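Local coordinates for flagellar protein FliT (Bordetella bronchiseptica, PDB 3H3M) that probably acts as an export chaperone for the filament-cap protein FliD and may help regulate flagellar gene expression, at the interface of chains A and B. Sequence-based numbering; all coordinates share one arbitrary frame. Chains: chain A/B, Flagellar protein FliT.

The interface of chains A and B. Residues chain A 24, 57, 60, 64, 81; chain B 24, 77-78, 81, 85.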
# COMPACT_ATOMS: atom_id res chain seq x y z
N TYR A 24 -11.96 -4.43 4.90
CA TYR A 24 -10.86 -3.59 5.30
C TYR A 24 -10.05 -4.28 6.41
O TYR A 24 -8.83 -4.19 6.45
CB TYR A 24 -11.34 -2.24 5.79
CG TYR A 24 -11.69 -1.26 4.69
CD1 TYR A 24 -12.99 -0.81 4.54
CD2 TYR A 24 -10.73 -0.77 3.81
CE1 TYR A 24 -13.33 0.08 3.53
CE2 TYR A 24 -11.07 0.12 2.80
CZ TYR A 24 -12.37 0.55 2.67
OH TYR A 24 -12.76 1.44 1.68
N VAL A 57 -9.08 -6.82 -2.65
CA VAL A 57 -9.31 -5.51 -3.25
C VAL A 57 -10.45 -5.59 -4.26
O VAL A 57 -11.30 -4.73 -4.26
CB VAL A 57 -7.99 -4.93 -3.83
CG1 VAL A 57 -8.24 -3.76 -4.79
CG2 VAL A 57 -7.03 -4.54 -2.66
N LEU A 60 -13.62 -5.83 -2.19
CA LEU A 60 -13.81 -4.48 -1.72
C LEU A 60 -14.46 -3.65 -2.79
O LEU A 60 -15.34 -2.84 -2.51
CB LEU A 60 -12.46 -3.83 -1.39
CG LEU A 60 -12.43 -2.82 -0.24
CD1 LEU A 60 -11.26 -1.82 -0.36
CD2 LEU A 60 -13.71 -2.12 -0.18
N GLU A 64 -18.02 -1.34 -2.59
CA GLU A 64 -17.76 0.08 -2.45
C GLU A 64 -17.82 0.82 -3.78
O GLU A 64 -17.48 0.24 -4.83
CB GLU A 64 -16.38 0.28 -1.80
CG GLU A 64 -16.35 0.06 -0.29
CD GLU A 64 -16.61 1.34 0.51
OE1 GLU A 64 -17.54 2.09 0.17
OE2 GLU A 64 -15.86 1.59 1.48
N LEU A 81 -7.51 1.86 7.36
CA LEU A 81 -6.74 2.42 6.27
C LEU A 81 -5.37 2.93 6.72
O LEU A 81 -4.36 2.62 6.12
CB LEU A 81 -7.51 3.55 5.60
CG LEU A 81 -8.75 3.07 4.83
CD1 LEU A 81 -9.36 4.21 3.96
CD2 LEU A 81 -8.37 1.88 3.97
N TYR B 24 -5.45 12.20 0.34
CA TYR B 24 -5.63 11.04 -0.49
C TYR B 24 -5.15 11.29 -1.89
O TYR B 24 -4.55 10.42 -2.48
CB TYR B 24 -7.10 10.62 -0.51
CG TYR B 24 -7.43 9.72 0.62
CD1 TYR B 24 -8.25 10.12 1.65
CD2 TYR B 24 -6.90 8.45 0.66
CE1 TYR B 24 -8.55 9.25 2.71
CE2 TYR B 24 -7.18 7.56 1.71
CZ TYR B 24 -8.00 7.97 2.73
OH TYR B 24 -8.27 7.07 3.75
N LYS B 77 -12.94 9.53 -3.05
CA LYS B 77 -12.03 8.95 -2.07
C LYS B 77 -11.79 7.48 -2.37
O LYS B 77 -10.64 7.03 -2.36
CB LYS B 77 -12.60 9.05 -0.65
CG LYS B 77 -11.62 8.56 0.45
CD LYS B 77 -12.28 8.32 1.83
CE LYS B 77 -12.50 6.83 2.14
NZ LYS B 77 -11.99 6.47 3.52
N PHE B 78 -12.88 6.73 -2.58
CA PHE B 78 -12.75 5.31 -2.81
C PHE B 78 -11.87 4.99 -4.04
O PHE B 78 -11.01 4.15 -3.96
CB PHE B 78 -14.08 4.60 -2.99
CG PHE B 78 -13.90 3.17 -3.22
CD1 PHE B 78 -13.39 2.37 -2.19
CD2 PHE B 78 -14.07 2.62 -4.48
CE1 PHE B 78 -13.12 1.01 -2.41
CE2 PHE B 78 -13.81 1.29 -4.71
CZ PHE B 78 -13.35 0.47 -3.69
N LEU B 81 -8.19 5.59 -3.17
CA LEU B 81 -7.80 4.46 -2.35
C LEU B 81 -7.44 3.25 -3.22
O LEU B 81 -6.35 2.71 -3.12
CB LEU B 81 -8.97 4.15 -1.43
CG LEU B 81 -8.73 3.62 -0.03
CD1 LEU B 81 -9.23 2.18 0.01
CD2 LEU B 81 -7.24 3.75 0.42
N LEU B 85 -3.81 1.47 -3.36
CA LEU B 85 -3.73 0.03 -3.12
C LEU B 85 -3.16 -0.72 -4.30
O LEU B 85 -2.28 -1.55 -4.11
CB LEU B 85 -5.11 -0.51 -2.77
CG LEU B 85 -5.58 -0.00 -1.38
CD1 LEU B 85 -6.94 -0.58 -0.90
CD2 LEU B 85 -4.52 -0.27 -0.38
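The ring of B:Phe78 lies against A:Glu64, whose aliphatic CB sits over one face in a CH-pi contact, 3.6 Å from the ring centroid and displaced toward the CE1 rim. B:Phe78 reaches this spot from helix 71-105 with CG anti to the backbone N (chi1 180°). A:Leu60, near the end of helix 43-63, meets the same ring from another direction: its CD1 stands at the edge, in the ring plane, while A:Leu60 CD2 lies 3.9 Å from B:Phe78 CE1 as the two side chains run past each other in opposite senses. The chain of A:Glu64 bends at chi2 (-91°) beyond the methylene that covers the ring, and its carboxylate OE2 accepts a hydrogen bond of 3.1 Å from the phenol OH of A:Tyr24. The bond arrives on the anti side, 34° out of the carboxylate plane, and ties the loop residue to helix 20-39. Across the interface, A:Tyr24 offers its ring edge to B:Leu81, with CE2 3.9 Å from CD1 in a tip-to-tip approach. B:Leu81 also meets its own symmetry counterpart, A:Leu81, end to end, the methyls CD1 of B:Leu81 and CD2 of A:Leu81 lying 4.1 Å apart. A:Leu81 and B:Tyr24 cross at about a right angle, but the modelled approach of methyl CD1 to the phenol oxygen is implausibly short and its detail doubtful. Farther along, B:Leu85 CD1 faces A:Val57 CG2 at 4.3 Å. No polar pair bridges the chains in this patch, which sets chiefly helix 71-105 of B, with B:Tyr24 of helix 21-39, against A's three helices and loop residue A:Glu64; with its two-fold twin it helps hold together the crystal's helical FliT dimer, plausibly a biological assembly.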